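Local coordinates for protein inorganic pyrophosphatase (Anaplasma phagocytophilum, PDB 3LD3) that probably hydrolyses inorganic pyrophosphate to two phosphate ions with the help of magnesium, working as a homohexamer in the cytoplasm, at residues Cys75-Ile80 / Asp124-Ala129; Val40-Gln45 / Tyr52-Lys57. All blocks are in the same frame, centred on the assembly; numbering follows the deposited sequence.

Interaction 1: residues Cys75-Ile80 / Asp124-Ala129; sequences CNYGFI and DAKVLA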
ATOM      1  N   CYS A  75     -16.454  -1.181   5.255  1.00 12.31           N
ATOM      2  CA  CYS A  75     -16.478  -2.592   4.871  1.00 11.89           C
ATOM      3  C   CYS A  75     -16.286  -2.584   3.359  1.00 10.62           C
ATOM      4  O   CYS A  75     -16.414  -1.542   2.717  1.00  9.58           O
ATOM      5  CB  CYS A  75     -17.823  -3.262   5.187  1.00 10.79           C
ATOM      6  SG  CYS A  75     -18.373  -3.136   6.850  1.00 13.84           S
ATOM      7  N   ASN A  76     -16.011  -3.750   2.791  1.00  9.35           N
ATOM      8  CA  ASN A  76     -16.178  -3.923   1.376  1.00  9.13           C
ATOM      9  C   ASN A  76     -17.631  -3.624   1.037  1.00  9.57           C
ATOM     10  O   ASN A  76     -18.542  -3.870   1.852  1.00 10.99           O
ATOM     11  CB  ASN A  76     -15.819  -5.354   0.978  1.00  7.49           C
ATOM     12  CG  ASN A  76     -14.435  -5.712   1.388  1.00  9.33           C
ATOM     13  OD1 ASN A  76     -13.464  -5.219   0.804  1.00  8.31           O
ATOM     14  ND2 ASN A  76     -14.306  -6.521   2.429  1.00  7.94           N
ATOM     15  N   TYR A  77     -17.851  -3.021  -0.112  1.00  9.32           N
ATOM     16  CA  TYR A  77     -19.180  -2.616  -0.527  1.00  9.13           C
ATOM     17  C   TYR A  77     -19.510  -3.060  -1.940  1.00  8.95           C
ATOM     18  O   TYR A  77     -18.745  -2.859  -2.874  1.00  8.48           O
ATOM     19  CB  TYR A  77     -19.288  -1.107  -0.413  1.00  9.21           C
ATOM     20  CG  TYR A  77     -20.626  -0.508  -0.735  1.00 10.43           C
ATOM     21  CD1 TYR A  77     -21.653  -0.556   0.193  1.00 12.83           C
ATOM     22  CD2 TYR A  77     -20.848   0.145  -1.939  1.00 11.95           C
ATOM     23  CE1 TYR A  77     -22.876   0.038  -0.076  1.00 14.06           C
ATOM     24  CE2 TYR A  77     -22.076   0.720  -2.229  1.00 15.62           C
ATOM     25  CZ  TYR A  77     -23.082   0.673  -1.276  1.00 13.45           C
ATOM     26  OH  TYR A  77     -24.311   1.238  -1.549  1.00 15.89           O
ATOM     27  N   GLY A  78     -20.680  -3.654  -2.101  1.00  8.46           N
ATOM     28  CA  GLY A  78     -21.131  -4.033  -3.411  1.00  8.60           C
ATOM     29  C   GLY A  78     -22.593  -4.374  -3.425  1.00  8.91           C
ATOM     30  O   GLY A  78     -23.365  -3.858  -2.597  1.00  8.66           O
ATOM     31  N   PHE A  79     -22.974  -5.195  -4.381  1.00  8.76           N
ATOM     32  CA  PHE A  79     -24.382  -5.521  -4.613  1.00  9.21           C
ATOM     33  C   PHE A  79     -24.668  -6.994  -4.897  1.00  9.70           C
ATOM     34  O   PHE A  79     -23.803  -7.747  -5.361  1.00  9.37           O
ATOM     35  CB  PHE A  79     -24.941  -4.661  -5.761  1.00  9.26           C
ATOM     36  CG  PHE A  79     -24.429  -5.067  -7.114  1.00 10.62           C
ATOM     37  CD1 PHE A  79     -25.145  -5.924  -7.927  1.00 10.33           C
ATOM     38  CD2 PHE A  79     -23.190  -4.603  -7.565  1.00 11.86           C
ATOM     39  CE1 PHE A  79     -24.662  -6.308  -9.167  1.00 10.44           C
ATOM     40  CE2 PHE A  79     -22.694  -5.009  -8.807  1.00 11.79           C
ATOM     41  CZ  PHE A  79     -23.418  -5.849  -9.609  1.00 11.45           C
ATOM     42  N   ILE A  80     -25.897  -7.409  -4.600  1.00  8.55           N
ATOM     43  CA  ILE A  80     -26.349  -8.759  -4.921  1.00  8.19           C
ATOM     44  C   ILE A  80     -26.898  -8.777  -6.341  1.00  8.77           C
ATOM     45  O   ILE A  80     -27.891  -8.083  -6.654  1.00  9.02           O
ATOM     46  CB  ILE A  80     -27.452  -9.266  -3.941  1.00  8.03           C
ATOM     47  CG1 ILE A  80     -27.034  -9.108  -2.475  1.00  8.59           C
ATOM     48  CG2 ILE A  80     -27.773 -10.710  -4.260  1.00  7.92           C
ATOM     49  CD1 ILE A  80     -28.160  -9.429  -1.465  1.00  8.24           C
ATOM     50  N   ASP A 124     -33.279   3.018   1.035  1.00 28.13           N
ATOM     51  CA  ASP A 124     -31.942   2.612   0.583  1.00 26.71           C
ATOM     52  C   ASP A 124     -31.175   1.847   1.660  1.00 24.09           C
ATOM     53  O   ASP A 124     -30.011   2.161   1.969  1.00 23.47           O
ATOM     54  CB  ASP A 124     -31.142   3.834   0.107  1.00 26.96           C
ATOM     55  CG  ASP A 124     -30.002   3.469  -0.842  1.00 29.74           C
ATOM     56  OD1 ASP A 124     -29.885   2.298  -1.290  1.00 32.68           O
ATOM     57  OD2 ASP A 124     -29.201   4.368  -1.157  1.00 34.54           O
ATOM     58  N   ALA A 125     -31.823   0.820   2.200  1.00 19.51           N
ATOM     59  CA  ALA A 125     -31.244   0.013   3.263  1.00 17.57           C
ATOM     60  C   ALA A 125     -29.918  -0.584   2.844  1.00 15.41           C
ATOM     61  O   ALA A 125     -29.713  -0.871   1.672  1.00 16.67           O
ATOM     62  CB  ALA A 125     -32.209  -1.110   3.668  1.00 17.72           C
ATOM     63  N   LYS A 126     -29.037  -0.781   3.815  1.00 13.34           N
ATOM     64  CA  LYS A 126     -27.722  -1.380   3.580  1.00 12.49           C
ATOM     65  C   LYS A 126     -27.620  -2.664   4.393  1.00 10.94           C
ATOM     66  O   LYS A 126     -27.645  -2.629   5.601  1.00 10.95           O
ATOM     67  CB  LYS A 126     -26.611  -0.420   3.987  1.00 12.23           C
ATOM     68  CG  LYS A 126     -26.631   0.930   3.236  1.00 14.98           C
ATOM     69  CD  LYS A 126     -26.632   0.782   1.695  1.00 15.99           C
ATOM     70  CE  LYS A 126     -26.707   2.198   1.066  1.00 15.18           C
ATOM     71  NZ  LYS A 126     -27.038   2.206  -0.356  1.00 16.60           N
ATOM     72  N   VAL A 127     -27.532  -3.800   3.712  1.00  9.51           N
ATOM     73  CA  VAL A 127     -27.361  -5.075   4.369  1.00  8.71           C
ATOM     74  C   VAL A 127     -25.906  -5.165   4.848  1.00  8.72           C
ATOM     75  O   VAL A 127     -24.988  -4.709   4.147  1.00  9.02           O
ATOM     76  CB  VAL A 127     -27.688  -6.225   3.393  1.00  8.80           C
ATOM     77  CG1 VAL A 127     -27.331  -7.632   3.983  1.00  7.58           C
ATOM     78  CG2 VAL A 127     -29.154  -6.192   3.002  1.00 10.64           C
ATOM     79  N   LEU A 128     -25.714  -5.689   6.049  1.00  7.34           N
ATOM     80  CA  LEU A 128     -24.415  -6.026   6.602  1.00  7.97           C
ATOM     81  C   LEU A 128     -24.203  -7.537   6.597  1.00  8.49           C
ATOM     82  O   LEU A 128     -25.066  -8.287   7.027  1.00  8.22           O
ATOM     83  CB  LEU A 128     -24.264  -5.510   8.029  1.00  8.73           C
ATOM     84  CG  LEU A 128     -22.916  -5.725   8.730  1.00  8.48           C
ATOM     85  CD1 LEU A 128     -21.749  -4.983   8.012  1.00  8.26           C
ATOM     86  CD2 LEU A 128     -22.942  -5.315  10.243  1.00  9.67           C
ATOM     87  N   ALA A 129     -23.057  -7.967   6.068  1.00  7.71           N
ATOM     88  CA  ALA A 129     -22.764  -9.396   5.922  1.00  7.40           C
ATOM     89  C   ALA A 129     -21.313  -9.719   6.313  1.00  7.25           C
ATOM     90  O   ALA A 129     -20.440  -8.833   6.363  1.00  7.96           O
ATOM     91  CB  ALA A 129     -23.053  -9.867   4.473  1.00  7.22           C
TER
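In the presumed active site of this family I pyrophosphatase, Tyr77 of strand 76-79 and Lys126 of strand 122-131 join across the interior of the curled sheet. Lys126 NZ donates a hydrogen bond to Tyr77 OH over 3.1 Å. The tyrosine has its CG anti to the backbone N (chi1 -177°), which lets the ring extend so that its hydroxyl end reaches the lysine. Lys126 bends at chi2 and is extended beyond, so that its CD comes to the edge of the ring near the ring plane, while CE and NZ close on the hydroxyl. The ammonium is shared: it forms a salt bridge of 3.0 Å between NZ and Asp124 OD1, weak as a hydrogen bond, and another with Asp92. At the other end of the contact, Cys75 SG rests against Leu128 CD1 at 4.0 Å, and helix 150-162 packs on both residues.

Asp124 and Asp92 are predicted magnesium ligands, and Tyr77 is a predicted substrate residue with a bound phosphate nearby. A lysine suits this place, since its hydrogen bond fixes the position of the tyrosine hydroxyl and its positive charge probably offsets part of the negative charge of Asp124 and Asp92.

Interaction 2: residues Val40-Gln45 / Tyr52-Lys57; sequences VIEVSQ and YEFDEK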
ATOM      1  N   VAL A  40     -21.105  -8.867  -5.596  1.00  7.69           N
ATOM      2  CA  VAL A  40     -20.081  -8.332  -6.494  1.00  7.21           C
ATOM      3  C   VAL A  40     -19.560  -7.060  -5.828  1.00  7.83           C
ATOM      4  O   VAL A  40     -20.331  -6.108  -5.628  1.00  7.90           O
ATOM      5  CB  VAL A  40     -20.661  -8.008  -7.890  1.00  7.28           C
ATOM      6  CG1 VAL A  40     -19.603  -7.327  -8.794  1.00  7.66           C
ATOM      7  CG2 VAL A  40     -21.205  -9.236  -8.565  1.00  7.22           C
ATOM      8  N   ILE A  41     -18.279  -7.054  -5.473  1.00  7.36           N
ATOM      9  CA  ILE A  41     -17.648  -5.943  -4.775  1.00  6.40           C
ATOM     10  C   ILE A  41     -17.404  -4.805  -5.751  1.00  7.92           C
ATOM     11  O   ILE A  41     -16.916  -5.019  -6.878  1.00  7.81           O
ATOM     12  CB  ILE A  41     -16.337  -6.371  -4.049  1.00  6.51           C
ATOM     13  CG1 ILE A  41     -16.618  -7.445  -3.001  1.00  7.58           C
ATOM     14  CG2 ILE A  41     -15.613  -5.160  -3.400  1.00  6.47           C
ATOM     15  CD1 ILE A  41     -17.701  -7.024  -1.953  1.00  7.84           C
ATOM     16  N   GLU A  42     -17.804  -3.617  -5.328  1.00  7.31           N
ATOM     17  CA  GLU A  42     -17.516  -2.373  -6.060  1.00  7.64           C
ATOM     18  C   GLU A  42     -16.448  -1.530  -5.395  1.00  7.36           C
ATOM     19  O   GLU A  42     -15.666  -0.864  -6.105  1.00  7.85           O
ATOM     20  CB  GLU A  42     -18.807  -1.557  -6.232  1.00  7.30           C
ATOM     21  CG  GLU A  42     -19.780  -2.275  -7.190  1.00  9.59           C
ATOM     22  CD  GLU A  42     -21.138  -1.623  -7.239  1.00 14.12           C
ATOM     23  OE1 GLU A  42     -21.643  -1.335  -6.146  1.00 15.08           O
ATOM     24  OE2 GLU A  42     -21.673  -1.421  -8.351  1.00 14.87           O
ATOM     25  N   VAL A  43     -16.432  -1.487  -4.063  1.00  7.23           N
ATOM     26  CA  VAL A  43     -15.454  -0.706  -3.323  1.00  7.19           C
ATOM     27  C   VAL A  43     -14.829  -1.558  -2.235  1.00  7.65           C
ATOM     28  O   VAL A  43     -15.553  -2.187  -1.418  1.00  8.07           O
ATOM     29  CB  VAL A  43     -16.078   0.587  -2.669  1.00  7.69           C
ATOM     30  CG1 VAL A  43     -15.014   1.381  -1.894  1.00  9.10           C
ATOM     31  CG2 VAL A  43     -16.718   1.488  -3.731  1.00  7.09           C
ATOM     32  N   SER A  44     -13.505  -1.556  -2.178  1.00  6.79           N
ATOM     33  CA  SER A  44     -12.778  -2.329  -1.188  1.00  8.14           C
ATOM     34  C   SER A  44     -12.815  -1.668   0.185  1.00  8.12           C
ATOM     35  O   SER A  44     -12.753  -0.446   0.302  1.00  7.70           O
ATOM     36  CB  SER A  44     -11.312  -2.477  -1.584  1.00  8.99           C
ATOM     37  OG  SER A  44     -11.165  -3.117  -2.832  1.00  9.43           O
ATOM     38  N   GLN A  45     -12.834  -2.498   1.221  1.00  8.48           N
ATOM     39  CA  GLN A  45     -12.698  -2.037   2.580  1.00 10.54           C
ATOM     40  C   GLN A  45     -11.423  -1.218   2.773  1.00 10.48           C
ATOM     41  O   GLN A  45     -10.365  -1.531   2.229  1.00  9.45           O
ATOM     42  CB  GLN A  45     -12.647  -3.270   3.479  1.00 10.89           C
ATOM     43  CG  GLN A  45     -12.773  -3.084   4.922  1.00 14.36           C
ATOM     44  CD  GLN A  45     -12.903  -4.492   5.536  1.00 17.43           C
ATOM     45  OE1 GLN A  45     -14.007  -5.002   5.681  1.00 18.71           O
ATOM     46  NE2 GLN A  45     -11.747  -5.183   5.668  1.00 20.88           N
ATOM     47  N   TYR A  52     -16.441   3.216  -7.137  1.00  7.62           N
ATOM     48  CA  TYR A  52     -16.736   2.523  -8.366  1.00  7.20           C
ATOM     49  C   TYR A  52     -18.169   1.991  -8.333  1.00  8.46           C
ATOM     50  O   TYR A  52     -18.750   1.761  -7.255  1.00  7.58           O
ATOM     51  CB  TYR A  52     -15.789   1.330  -8.577  1.00  6.94           C
ATOM     52  CG  TYR A  52     -14.315   1.652  -8.555  1.00  5.67           C
ATOM     53  CD1 TYR A  52     -13.685   2.155  -9.691  1.00  4.46           C
ATOM     54  CD2 TYR A  52     -13.530   1.418  -7.399  1.00  6.38           C
ATOM     55  CE1 TYR A  52     -12.329   2.484  -9.691  1.00  4.08           C
ATOM     56  CE2 TYR A  52     -12.169   1.715  -7.393  1.00  5.34           C
ATOM     57  CZ  TYR A  52     -11.575   2.225  -8.548  1.00  6.11           C
ATOM     58  OH  TYR A  52     -10.239   2.528  -8.587  1.00  7.02           O
ATOM     59  N   GLU A  53     -18.703   1.795  -9.531  1.00  9.64           N
ATOM     60  CA  GLU A  53     -20.002   1.183  -9.738  1.00 12.09           C
ATOM     61  C   GLU A  53     -20.022   0.422 -11.027  1.00 12.85           C
ATOM     62  O   GLU A  53     -19.601   0.935 -12.048  1.00 12.42           O
ATOM     63  CB  GLU A  53     -21.091   2.255  -9.833  1.00 13.68           C
ATOM     64  CG  GLU A  53     -21.249   3.074  -8.551  1.00 19.91           C
ATOM     65  CD  GLU A  53     -22.501   3.992  -8.540  1.00 27.10           C
ATOM     66  OE1 GLU A  53     -22.725   4.677  -7.500  1.00 27.02           O
ATOM     67  OE2 GLU A  53     -23.223   4.026  -9.575  1.00 30.63           O
ATOM     68  N   PHE A  54     -20.600  -0.777 -11.010  1.00 14.35           N
ATOM     69  CA  PHE A  54     -20.803  -1.515 -12.243  1.00 17.78           C
ATOM     70  C   PHE A  54     -21.992  -1.001 -13.037  1.00 20.74           C
ATOM     71  O   PHE A  54     -23.020  -0.626 -12.463  1.00 20.39           O
ATOM     72  CB  PHE A  54     -20.995  -3.016 -11.962  1.00 17.20           C
ATOM     73  CG  PHE A  54     -19.726  -3.737 -11.831  1.00 18.58           C
ATOM     74  CD1 PHE A  54     -18.991  -4.049 -12.969  1.00 20.48           C
ATOM     75  CD2 PHE A  54     -19.188  -4.007 -10.587  1.00 20.57           C
ATOM     76  CE1 PHE A  54     -17.769  -4.683 -12.880  1.00 22.26           C
ATOM     77  CE2 PHE A  54     -17.958  -4.649 -10.472  1.00 20.83           C
ATOM     78  CZ  PHE A  54     -17.248  -4.985 -11.619  1.00 21.75           C
ATOM     79  N   ASP A  55     -21.834  -1.027 -14.354  1.00 23.94           N
ATOM     80  CA  ASP A  55     -22.902  -0.746 -15.295  1.00 27.63           C
ATOM     81  C   ASP A  55     -23.517  -2.074 -15.750  1.00 29.75           C
ATOM     82  O   ASP A  55     -22.795  -2.996 -16.159  1.00 30.31           O
ATOM     83  CB  ASP A  55     -22.326  -0.009 -16.485  1.00 27.66           C
ATOM     84  CG  ASP A  55     -23.386   0.590 -17.382  1.00 31.60           C
ATOM     85  OD1 ASP A  55     -24.037  -0.185 -18.117  1.00 31.89           O
ATOM     86  OD2 ASP A  55     -23.521   1.845 -17.386  1.00 36.39           O
ATOM     87  N   GLU A  56     -24.842  -2.169 -15.653  1.00 32.84           N
ATOM     88  CA  GLU A  56     -25.590  -3.361 -16.083  1.00 34.87           C
ATOM     89  C   GLU A  56     -25.545  -3.525 -17.612  1.00 36.51           C
ATOM     90  O   GLU A  56     -25.423  -4.645 -18.122  1.00 37.90           O
ATOM     91  CB  GLU A  56     -27.052  -3.272 -15.618  1.00 34.95           C
ATOM     92  N   LYS A  57     -25.644  -2.413 -18.338  1.00 37.81           N
ATOM     93  CA  LYS A  57     -25.566  -2.436 -19.805  1.00 38.42           C
ATOM     94  C   LYS A  57     -24.220  -3.033 -20.250  1.00 38.63           C
ATOM     95  O   LYS A  57     -24.167  -4.203 -20.665  1.00 39.59           O
ATOM     96  CB  LYS A  57     -25.786  -1.032 -20.399  1.00 38.58           C
TER
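Glu42 meets the backbone of strand 50-54 with its carboxylate, as Phe54 N donates a hydrogen bond of 2.9 Å to Glu42 OE2. The bond is fairly straight, with an angle of 163° at the hydrogen; it arrives on the anti side of the carboxylate and 23° out of its plane. Glu42 has its CG anti to the carbonyl carbon (chi1 -68°) and an extended chain beyond, long enough for its carboxylate to reach the amide of Phe54. On the way its CB passes Tyr52 O at 3.5 Å, and its CG lies at the edge of the Phe54 ring, the planes of ring and carboxylate being almost parallel.

Phe54 brings the CD2-CE2 side of its ring to segment 40-45. Val40 CG1, anti to its own backbone N, approaches obliquely to within 3.6 Å of Phe54 CE2, and Ile41 O lies in the ring plane at the edge. A branched valine and a flat ring fit closely here, and Phe79 packs against both. Tyr52 sets its CB 3.3 Å from Glu42 O, a carbonyl buried with no polar partner, while its hydroxyl bonds to Met102 N of a second subunit. Val43 CG2 packs on Tyr52 N. Glu53 directs its carboxylate elsewhere, to a salt bridge with Lys51, a predicted substrate residue.

Where the chain turns a corner, Glu42 and Val43 together face Tyr77 in a classic beta bulge, and the glutamate side chain joins the curled main sheet to the two-stranded antiparallel sheet of strands 50-54 and 61-66.

From the N terminus, strand 37-41 leads into the corner at Glu42, and interaction 2 closes a short loop when the chain returns along strand 50-54. After strand 61-66 the chain enters the main sheet again at 76-79, and interaction 1 closes a much longer, strand-rich loop at 124-129. The two contacts follow in series, neither nested nor crossed, with centres about 11 Å apart. They meet where segments 40-45 and 75-80 are neighbours: Tyr77 O and Glu42 N are 2.7 Å apart, a probable hydrogen bond. The outlying two-stranded sheet is thereby connected through the bulge to the strand that carries Tyr77, and from there to the predicted metal site.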